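Local coordinates for protein adenosine kinase (Sinorhizobium meliloti, PDB 3UBO) that binds adenosine and ADP and, as a pfkB-family kinase, probably transfers a phosphate group from ATP to the nucleoside, at residues M37-A42 and L161-R166; G64-G69 and Y282-L287; R232-L237 and V254-A259. All coordinates share one frame; numbering follows the deposited sequence.

In the fold
From the N terminus, strand 37-39 of the smaller mixed sheet comes first, then helix 62-73, which packs beside the main parallel sheet. Contact 1 closes when the loop after strand 152-158 reaches back to 37-42. Contact 2 opens inside that span and closes far beyond it, at helix 278-290, so the two cross; both touch the adenosine, although their nearest atoms stay about 9 Å apart. Contact 3, between helix 230-240 and strand 253-257, is a short closure nested within contact 2 and follows contact 1 in series. Contacts 2 and 3 touch directly, Phe286 CE2 lying 3.7 Å from Val255 CG2.

Contact 1 (M37-A42 and L161-R166); sequences MNLINA and LWDPPR. With ADN (adenosine), chain C.
Leu39, in the strand part of 37-42, and Asp163, in the irregular loop 161-166, mark the nearest backbone approach, with 9.1 Å between their CA atoms, so side chains must bridge the gap. Those of Met37 and Leu39 come from one direction and that of Asp163 from the opposite one. The contact rests mainly on Leu39 CD1, which touches Asp163 OD2 at 3.6 Å. CE of Met37 also lies near OD2, but its modelled position is doubtful. Asp163 CG is anti to its own carbonyl carbon (chi1 -74°), which extends the acid toward the strand. Asp163 OD1 is held by a salt bridge to Arg197 NE and a hydrogen bond with Tyr198 OH. Methionine, long, flexible and apolar, suits position 37; the model carries selenium in place of sulfur. Its chi1 and chi2 bring SE beside the adenine, with Met37 SE 3.9 Å from N7 of adenosine. Met37 thus helps line the nucleoside pocket, while Leu39 gives the acid an apolar neighbour at the more exposed margin. Strand 37-39 is an outermost strand of the mixed sheet, consistent with the lid of ribokinase-like enzymes, and pairs with strand 127-132; loop 161-166 leads from strand 152-158 of the parallel sheet into helix 168-179.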
loop_
_atom_site.group_PDB
_atom_site.type_symbol
_atom_site.label_atom_id
_atom_site.label_comp_id
_atom_site.label_asym_id
_atom_site.label_seq_id
_atom_site.Cartn_x
_atom_site.Cartn_y
_atom_site.Cartn_z
HETATM N N MSE A 37 -14.796 14.328 -4.326
HETATM C CA MSE A 37 -15.077 12.926 -4.380
HETATM C C MSE A 37 -16.062 12.729 -5.472
HETATM O O MSE A 37 -17.137 13.267 -5.439
HETATM C CB MSE A 37 -15.764 12.437 -3.146
HETATM C CG MSE A 37 -17.152 12.036 -3.497
HETATM SE SE MSE A 37 -17.437 10.210 -3.577
HETATM C CE MSE A 37 -19.087 10.223 -2.759
ATOM N N ASN A 38 -15.635 11.978 -6.482
ATOM C CA ASN A 38 -16.448 11.701 -7.653
ATOM C C ASN A 38 -17.102 10.338 -7.530
ATOM O O ASN A 38 -16.452 9.349 -7.189
ATOM C CB ASN A 38 -15.600 11.766 -8.924
ATOM C CG ASN A 38 -14.820 13.062 -9.038
ATOM O OD1 ASN A 38 -15.121 13.910 -9.877
ATOM N ND2 ASN A 38 -13.810 13.220 -8.189
ATOM N N LEU A 39 -18.397 10.297 -7.804
ATOM C CA LEU A 39 -19.161 9.107 -7.653
ATOM C C LEU A 39 -19.286 8.456 -8.980
ATOM O O LEU A 39 -19.652 9.078 -9.939
ATOM C CB LEU A 39 -20.529 9.470 -7.162
ATOM C CG LEU A 39 -20.680 9.466 -5.665
ATOM C CD1 LEU A 39 -21.938 10.143 -5.375
ATOM C CD2 LEU A 39 -20.696 8.080 -5.147
ATOM N N ILE A 40 -18.985 7.182 -9.013
ATOM C CA ILE A 40 -18.904 6.447 -10.251
ATOM C C ILE A 40 -19.567 5.064 -10.152
ATOM O O ILE A 40 -19.515 4.389 -9.088
ATOM C CB ILE A 40 -17.387 6.243 -10.651
ATOM C CG1 ILE A 40 -16.721 5.190 -9.757
ATOM C CG2 ILE A 40 -16.691 7.507 -10.649
ATOM C CD1 ILE A 40 -15.235 5.028 -9.949
ATOM N N ASN A 41 -20.141 4.619 -11.266
ATOM C CA ASN A 41 -20.594 3.216 -11.327
ATOM C C ASN A 41 -19.422 2.263 -11.473
ATOM O O ASN A 41 -18.271 2.672 -11.553
ATOM C CB ASN A 41 -21.597 2.984 -12.457
ATOM C CG ASN A 41 -21.057 3.407 -13.817
ATOM O OD1 ASN A 41 -19.846 3.329 -14.090
ATOM N ND2 ASN A 41 -21.948 3.902 -14.670
ATOM N N ALA A 42 -19.712 0.988 -11.548
ATOM C CA ALA A 42 -18.676 -0.038 -11.591
ATOM C C ALA A 42 -17.862 -0.067 -12.876
ATOM O O ALA A 42 -16.719 -0.542 -12.850
ATOM C CB ALA A 42 -19.278 -1.450 -11.361
ATOM N N LEU A 161 -22.679 9.428 3.627
ATOM C CA LEU A 161 -23.550 8.292 3.900
ATOM C C LEU A 161 -24.932 8.620 3.405
ATOM O O LEU A 161 -25.800 7.769 3.341
ATOM C CB LEU A 161 -23.646 8.034 5.390
ATOM C CG LEU A 161 -22.628 7.085 6.012
ATOM C CD1 LEU A 161 -23.062 6.720 7.427
ATOM C CD2 LEU A 161 -22.396 5.826 5.195
ATOM N N TRP A 162 -25.142 9.878 3.075
ATOM C CA TRP A 162 -26.383 10.218 2.421
ATOM C C TRP A 162 -26.548 9.556 1.045
ATOM O O TRP A 162 -27.672 9.149 0.699
ATOM C CB TRP A 162 -26.703 11.727 2.498
ATOM C CG TRP A 162 -27.476 11.919 3.764
ATOM C CD1 TRP A 162 -28.745 12.438 3.895
ATOM C CD2 TRP A 162 -27.098 11.434 5.082
ATOM N NE1 TRP A 162 -29.164 12.334 5.219
ATOM C CE2 TRP A 162 -28.182 11.726 5.965
ATOM C CE3 TRP A 162 -25.952 10.772 5.599
ATOM C CZ2 TRP A 162 -28.150 11.398 7.343
ATOM C CZ3 TRP A 162 -25.922 10.431 6.969
ATOM C CH2 TRP A 162 -27.019 10.765 7.830
ATOM N N ASP A 163 -25.432 9.361 0.326
ATOM C CA ASP A 163 -25.434 8.836 -1.042
ATOM C C ASP A 163 -26.083 7.470 -1.155
ATOM O O ASP A 163 -26.985 7.290 -1.996
ATOM C CB ASP A 163 -24.024 8.833 -1.670
ATOM C CG ASP A 163 -23.562 10.224 -2.066
ATOM O OD1 ASP A 163 -24.415 10.976 -2.597
ATOM O OD2 ASP A 163 -22.374 10.583 -1.809
ATOM N N PRO A 164 -25.639 6.493 -0.337
ATOM C CA PRO A 164 -26.324 5.205 -0.445
ATOM C C PRO A 164 -27.832 5.352 -0.144
ATOM O O PRO A 164 -28.358 6.470 0.026
ATOM C CB PRO A 164 -25.603 4.300 0.585
ATOM C CG PRO A 164 -24.471 5.010 1.092
ATOM C CD PRO A 164 -24.412 6.411 0.477
ATOM N N PRO A 165 -28.557 4.233 -0.131
ATOM C CA PRO A 165 -30.012 4.469 -0.059
ATOM C C PRO A 165 -30.521 4.606 1.412
ATOM O O PRO A 165 -31.215 5.599 1.763
ATOM C CB PRO A 165 -30.607 3.233 -0.758
ATOM C CG PRO A 165 -29.428 2.371 -1.193
ATOM C CD PRO A 165 -28.216 2.836 -0.419
ATOM N N ARG A 166 -30.088 3.646 2.245
ATOM C CA ARG A 166 -30.604 3.422 3.573
ATOM C C ARG A 166 -29.585 3.566 4.692
ATOM O O ARG A 166 -29.683 2.892 5.735
ATOM C CB ARG A 166 -31.143 2.000 3.638
ATOM C CG ARG A 166 -32.004 1.644 2.461
ATOM C CD ARG A 166 -31.909 0.209 2.252
ATOM N NE ARG A 166 -32.166 -0.577 3.471
ATOM C CZ ARG A 166 -31.272 -1.431 3.992
ATOM N NH1 ARG A 166 -30.084 -1.547 3.379
ATOM N NH2 ARG A 166 -31.547 -2.163 5.086
HETATM O "O5'" ADN C . -10.924 11.915 2.947
HETATM C "C5'" ADN C . -10.020 10.748 2.954
HETATM C "C4'" ADN C . -10.716 9.392 2.587
HETATM O "O4'" ADN C . -11.951 9.560 1.881
HETATM C "C3'" ADN C . -10.046 8.115 1.856
HETATM O "O3'" ADN C . -9.147 7.219 2.464
HETATM C "C2'" ADN C . -11.285 7.406 1.214
HETATM O "O2'" ADN C . -11.414 5.993 1.478
HETATM C "C1'" ADN C . -12.389 8.260 1.700
HETATM N N9 ADN C . -13.518 8.305 0.722
HETATM C C8 ADN C . -13.566 8.652 -0.659
HETATM N N7 ADN C . -14.915 8.675 -1.101
HETATM C C5 ADN C . -15.699 8.350 0.021
HETATM C C6 ADN C . -17.102 8.192 0.196
HETATM N N6 ADN C . -18.031 8.412 -0.880
HETATM N N1 ADN C . -17.583 7.844 1.510
HETATM C C2 ADN C . -16.665 7.660 2.595
HETATM N N3 ADN C . -15.262 7.807 2.464
HETATM C C4 ADN C . -14.816 8.131 1.160
#

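Contact 2 (G64-G69 and Y282-L287). With ADN (adenosine), chain C.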
loop_
_atom_site.group_PDB
_atom_site.type_symbol
_atom_site.label_atom_id
_atom_site.label_comp_id
_atom_site.label_asym_id
_atom_site.label_seq_id
_atom_site.Cartn_x
_atom_site.Cartn_y
_atom_site.Cartn_z
ATOM N N GLY A 64 -13.776 5.466 8.475
ATOM C CA GLY A 64 -13.001 4.320 8.918
ATOM C C GLY A 64 -11.603 4.742 9.315
ATOM O O GLY A 64 -10.939 4.054 10.114
ATOM N N ASN A 65 -11.165 5.881 8.748
ATOM C CA ASN A 65 -9.840 6.379 8.932
ATOM C C ASN A 65 -9.830 7.029 10.312
ATOM O O ASN A 65 -8.937 6.786 11.140
ATOM C CB ASN A 65 -9.486 7.396 7.817
ATOM C CG ASN A 65 -9.170 6.739 6.458
ATOM O OD1 ASN A 65 -8.804 5.529 6.370
ATOM N ND2 ASN A 65 -9.292 7.557 5.391
ATOM N N THR A 66 -10.859 7.836 10.556
ATOM C CA THR A 66 -10.961 8.590 11.780
ATOM C C THR A 66 -10.965 7.588 12.950
ATOM O O THR A 66 -10.449 7.878 13.991
ATOM C CB THR A 66 -12.218 9.431 11.779
ATOM O OG1 THR A 66 -12.154 10.450 10.759
ATOM C CG2 THR A 66 -12.360 10.047 13.076
ATOM N N ALA A 67 -11.494 6.380 12.777
ATOM C CA ALA A 67 -11.434 5.351 13.861
ATOM C C ALA A 67 -10.109 4.604 14.030
ATOM O O ALA A 67 -9.713 4.300 15.174
ATOM C CB ALA A 67 -12.614 4.307 13.760
ATOM N N ALA A 68 -9.447 4.249 12.904
ATOM C CA ALA A 68 -8.024 3.830 12.959
ATOM C C ALA A 68 -7.209 4.970 13.610
ATOM O O ALA A 68 -6.314 4.677 14.366
ATOM C CB ALA A 68 -7.423 3.435 11.585
ATOM N N GLY A 69 -7.596 6.228 13.381
ATOM C CA GLY A 69 -6.961 7.387 14.027
ATOM C C GLY A 69 -6.951 7.414 15.560
ATOM O O GLY A 69 -5.875 7.408 16.197
ATOM N N TYR A 282 -7.587 14.696 11.471
ATOM C CA TYR A 282 -7.729 15.852 12.294
ATOM C C TYR A 282 -8.808 15.610 13.342
ATOM O O TYR A 282 -8.664 15.931 14.507
ATOM C CB TYR A 282 -8.115 17.031 11.457
ATOM C CG TYR A 282 -8.366 18.232 12.302
ATOM C CD1 TYR A 282 -9.601 18.473 12.840
ATOM C CD2 TYR A 282 -7.353 19.110 12.585
ATOM C CE1 TYR A 282 -9.814 19.561 13.603
ATOM C CE2 TYR A 282 -7.560 20.183 13.342
ATOM C CZ TYR A 282 -8.784 20.411 13.852
ATOM O OH TYR A 282 -8.967 21.513 14.622
ATOM N N ALA A 283 -9.896 15.024 12.900
ATOM C CA ALA A 283 -10.991 14.725 13.752
ATOM C C ALA A 283 -10.656 13.578 14.657
ATOM O O ALA A 283 -11.186 13.476 15.723
ATOM C CB ALA A 283 -12.163 14.385 12.922
ATOM N N ALA A 284 -9.792 12.693 14.218
ATOM C CA ALA A 284 -9.460 11.557 15.036
ATOM C C ALA A 284 -8.715 12.026 16.248
ATOM O O ALA A 284 -8.948 11.565 17.337
ATOM C CB ALA A 284 -8.627 10.600 14.283
ATOM N N GLY A 285 -7.797 12.945 16.045
ATOM C CA GLY A 285 -7.008 13.438 17.137
ATOM C C GLY A 285 -7.876 14.282 18.018
ATOM O O GLY A 285 -7.843 14.180 19.227
ATOM N N PHE A 286 -8.672 15.123 17.402
ATOM C CA PHE A 286 -9.519 15.972 18.185
ATOM C C PHE A 286 -10.423 15.192 19.157
ATOM O O PHE A 286 -10.562 15.515 20.300
ATOM C CB PHE A 286 -10.290 16.815 17.218
ATOM C CG PHE A 286 -11.184 17.752 17.856
ATOM C CD1 PHE A 286 -12.169 17.308 18.713
ATOM C CD2 PHE A 286 -11.066 19.106 17.612
ATOM C CE1 PHE A 286 -13.057 18.213 19.334
ATOM C CE2 PHE A 286 -11.933 20.040 18.238
ATOM C CZ PHE A 286 -12.939 19.571 19.092
ATOM N N LEU A 287 -10.998 14.113 18.697
ATOM C CA LEU A 287 -11.922 13.359 19.505
ATOM C C LEU A 287 -11.176 12.505 20.533
ATOM O O LEU A 287 -11.749 12.111 21.580
ATOM C CB LEU A 287 -12.815 12.466 18.629
ATOM C CG LEU A 287 -13.764 13.085 17.586
ATOM C CD1 LEU A 287 -14.646 12.018 16.914
ATOM C CD2 LEU A 287 -14.651 14.199 18.116
HETATM O "O5'" ADN C . -10.924 11.915 2.947
HETATM C "C5'" ADN C . -10.020 10.748 2.954
HETATM C "C4'" ADN C . -10.716 9.392 2.587
HETATM O "O4'" ADN C . -11.951 9.560 1.881
HETATM C "C3'" ADN C . -10.046 8.115 1.856
HETATM O "O3'" ADN C . -9.147 7.219 2.464
HETATM C "C2'" ADN C . -11.285 7.406 1.214
HETATM O "O2'" ADN C . -11.414 5.993 1.478
HETATM C "C1'" ADN C . -12.389 8.260 1.700
HETATM N N9 ADN C . -13.518 8.305 0.722
HETATM C C8 ADN C . -13.566 8.652 -0.659
HETATM N N7 ADN C . -14.915 8.675 -1.101
HETATM C C5 ADN C . -15.699 8.350 0.021
HETATM C C6 ADN C . -17.102 8.192 0.196
HETATM N N6 ADN C . -18.031 8.412 -0.880
HETATM N N1 ADN C . -17.583 7.844 1.510
HETATM C C2 ADN C . -16.665 7.660 2.595
HETATM N N3 ADN C . -15.262 7.807 2.464
HETATM C C4 ADN C . -14.816 8.131 1.160
#
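Thr66 and Ala284 are the nearest CA pair of two helical segments, their CA atoms only 4.7 Å apart. The segment axes approach to 7.9 Å at an angle of 42°, a closeness that small residues permit. The two branches of Thr66 divide the work. Its methyl CG2, anti to the backbone N, lies over the backbone of the other helix, 3.8 Å from Ala284 CA, and also meets the methyl of Ala283, with Thr66 CG2 4.3 Å from Ala283 CB. Its hydroxyl OG1, on the nitrogen side (chi1 -66°), hydrogen-bonds to the carbonyl oxygen of Asp280. Threonine suits the place because one short side chain supplies both a methyl for packing and a polar tie to the first turn of the partner helix. Ala284 points its methyl at helix 64-69, where Gly69, having no side chain, lets that CB come 3.6 Å from Gly69 CA. Both segments belong to regions of sequence characteristic of the pfkB family: helix 62-73 begins within a glycine-rich stretch at the nucleoside, and helix 278-290 opens in the Gly-Ala-Gly-Asp motif that ends at Asp280. Asn65, one residue before Thr66, turns toward the ligand instead. With its CG beside the backbone N, Asn65 ND2 donates to O3' of adenosine over 3.0 Å, the N-H...O angle being 156°. The same ND2 also binds Asp280 OD2, while Asn65 OD1 accepts from Arg317 NE, so both ends of the amide are held and its rotation is fixed. On the other helix, Tyr282 leaves the backbone on the side away from 64-69, and its side chain touches ADP.

Contact 3 (R232-L237 and V254-A259); sequences RALELL and VVVRGA
Neither an aromatic ring nor any other planar side chain takes part where Leu234 meets Val254 and Val256, so there are no faces or edges to match, and branched methyls make most of the contact. The two branches of Leu234 part company: CD2 lies 3.5 Å from Val256 CG2, and CD1 reaches Val254 CG2 at a looser 4.3 Å. With CG anti to the carbonyl carbon, chi1 (-82°) places it on the strand side, and chi2 (-178°) points the two methyls at different valines. The other methyl of Val256, CG1, sits 3.7 Å from Leu234 O, against the helix backbone. Strand 253-257 forms a beta hairpin with strand 260-264, turning through Gly258, whose positive phi of 55° suits a residue without a side chain. Alternation along the strand explains the choice of residues: Val254 and Val256 face helix 230-240, whereas Val255 points the other way, onto Leu296 and Ser300 of helix 296-311. Beta-branched valines suit an extended strand buried on both faces. Backbone bonds between Val254 and Val246 and between Val256 and Ala244 join the hairpin to an edge strand of the parallel sheet, 246-247, and the residues leading into it.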
loop_
_atom_site.group_PDB
_atom_site.type_symbol
_atom_site.label_atom_id
_atom_site.label_comp_id
_atom_site.label_asym_id
_atom_site.label_seq_id
_atom_site.Cartn_x
_atom_site.Cartn_y
_atom_site.Cartn_z
ATOM N N ARG A 232 -19.310 35.148 8.639
ATOM C CA ARG A 232 -20.759 34.988 8.668
ATOM C C ARG A 232 -21.119 33.531 8.833
ATOM O O ARG A 232 -22.072 33.184 9.554
ATOM C CB ARG A 232 -21.385 35.467 7.357
ATOM C CG ARG A 232 -22.893 35.101 7.227
ATOM C CD ARG A 232 -23.788 36.294 7.622
ATOM N NE ARG A 232 -25.167 35.952 7.995
ATOM C CZ ARG A 232 -26.163 36.845 8.081
ATOM N NH1 ARG A 232 -25.941 38.144 7.796
ATOM N NH2 ARG A 232 -27.386 36.440 8.438
ATOM N N ALA A 233 -20.375 32.687 8.118
ATOM C CA ALA A 233 -20.635 31.257 8.110
ATOM C C ALA A 233 -20.319 30.646 9.471
ATOM O O ALA A 233 -21.022 29.725 9.936
ATOM C CB ALA A 233 -19.858 30.567 7.008
ATOM N N LEU A 234 -19.285 31.187 10.120
ATOM C CA LEU A 234 -18.903 30.749 11.465
ATOM C C LEU A 234 -20.026 30.984 12.482
ATOM O O LEU A 234 -20.216 30.165 13.374
ATOM C CB LEU A 234 -17.566 31.378 11.913
ATOM C CG LEU A 234 -16.289 30.671 11.405
ATOM C CD1 LEU A 234 -15.025 31.283 11.912
ATOM C CD2 LEU A 234 -16.298 29.255 11.864
ATOM N N GLU A 235 -20.788 32.075 12.325
ATOM C CA GLU A 235 -21.918 32.354 13.211
ATOM C C GLU A 235 -23.001 31.334 12.997
ATOM O O GLU A 235 -23.456 30.702 13.937
ATOM C CB GLU A 235 -22.496 33.743 12.969
ATOM C CG GLU A 235 -21.571 34.863 13.365
ATOM C CD GLU A 235 -22.120 36.228 12.951
ATOM O OE1 GLU A 235 -23.198 36.245 12.264
ATOM O OE2 GLU A 235 -21.458 37.258 13.318
ATOM N N LEU A 236 -23.420 31.172 11.756
ATOM C CA LEU A 236 -24.535 30.284 11.488
ATOM C C LEU A 236 -24.275 28.862 12.015
ATOM O O LEU A 236 -25.172 28.187 12.569
ATOM C CB LEU A 236 -24.810 30.299 9.994
ATOM C CG LEU A 236 -24.886 31.748 9.496
ATOM C CD1 LEU A 236 -24.864 31.816 7.978
ATOM C CD2 LEU A 236 -26.150 32.400 10.033
ATOM N N LEU A 237 -23.023 28.442 11.865
ATOM C CA LEU A 237 -22.570 27.115 12.250
ATOM C C LEU A 237 -22.573 26.911 13.763
ATOM O O LEU A 237 -22.822 25.797 14.251
ATOM C CB LEU A 237 -21.152 26.923 11.725
ATOM C CG LEU A 237 -20.415 25.698 12.272
ATOM C CD1 LEU A 237 -20.918 24.505 11.507
ATOM C CD2 LEU A 237 -18.890 25.769 12.212
ATOM N N VAL A 254 -9.992 26.250 13.240
ATOM C CA VAL A 254 -10.753 27.196 14.060
ATOM C C VAL A 254 -12.016 26.570 14.636
ATOM O O VAL A 254 -13.046 26.509 13.957
ATOM C CB VAL A 254 -11.139 28.487 13.304
ATOM C CG1 VAL A 254 -11.825 28.175 12.005
ATOM C CG2 VAL A 254 -11.990 29.379 14.199
ATOM N N VAL A 255 -11.954 26.097 15.880
ATOM C CA VAL A 255 -13.137 25.565 16.551
ATOM C C VAL A 255 -14.126 26.656 17.020
ATOM O O VAL A 255 -13.758 27.723 17.370
ATOM C CB VAL A 255 -12.724 24.626 17.684
ATOM C CG1 VAL A 255 -13.955 23.956 18.349
ATOM C CG2 VAL A 255 -11.810 23.558 17.140
ATOM N N VAL A 256 -15.412 26.375 16.997
ATOM C CA VAL A 256 -16.436 27.390 17.259
ATOM C C VAL A 256 -17.499 26.866 18.276
ATOM O O VAL A 256 -17.978 25.726 18.147
ATOM C CB VAL A 256 -17.061 27.869 15.914
ATOM C CG1 VAL A 256 -18.476 28.264 16.088
ATOM C CG2 VAL A 256 -16.231 29.008 15.322
ATOM N N ARG A 257 -17.776 27.693 19.312
ATOM C CA ARG A 257 -18.742 27.448 20.429
ATOM C C ARG A 257 -19.351 28.785 20.867
ATOM O O ARG A 257 -18.710 29.562 21.618
ATOM C CB ARG A 257 -18.056 26.790 21.619
ATOM C CG ARG A 257 -19.019 26.180 22.535
ATOM C CD ARG A 257 -18.448 24.937 23.158
ATOM N NE ARG A 257 -17.319 25.234 24.046
ATOM C CZ ARG A 257 -16.721 24.322 24.833
ATOM N NH1 ARG A 257 -17.139 23.037 24.832
ATOM N NH2 ARG A 257 -15.704 24.696 25.619
ATOM N N GLY A 258 -20.562 29.053 20.368
ATOM C CA GLY A 258 -21.162 30.379 20.401
ATOM C C GLY A 258 -20.329 31.499 19.772
ATOM O O GLY A 258 -20.310 31.662 18.537
ATOM N N ALA A 259 -19.650 32.277 20.629
ATOM C CA ALA A 259 -18.832 33.443 20.214
ATOM C C ALA A 259 -17.371 33.201 20.587
ATOM O O ALA A 259 -16.476 34.040 20.338
ATOM C CB ALA A 259 -19.352 34.749 20.859
#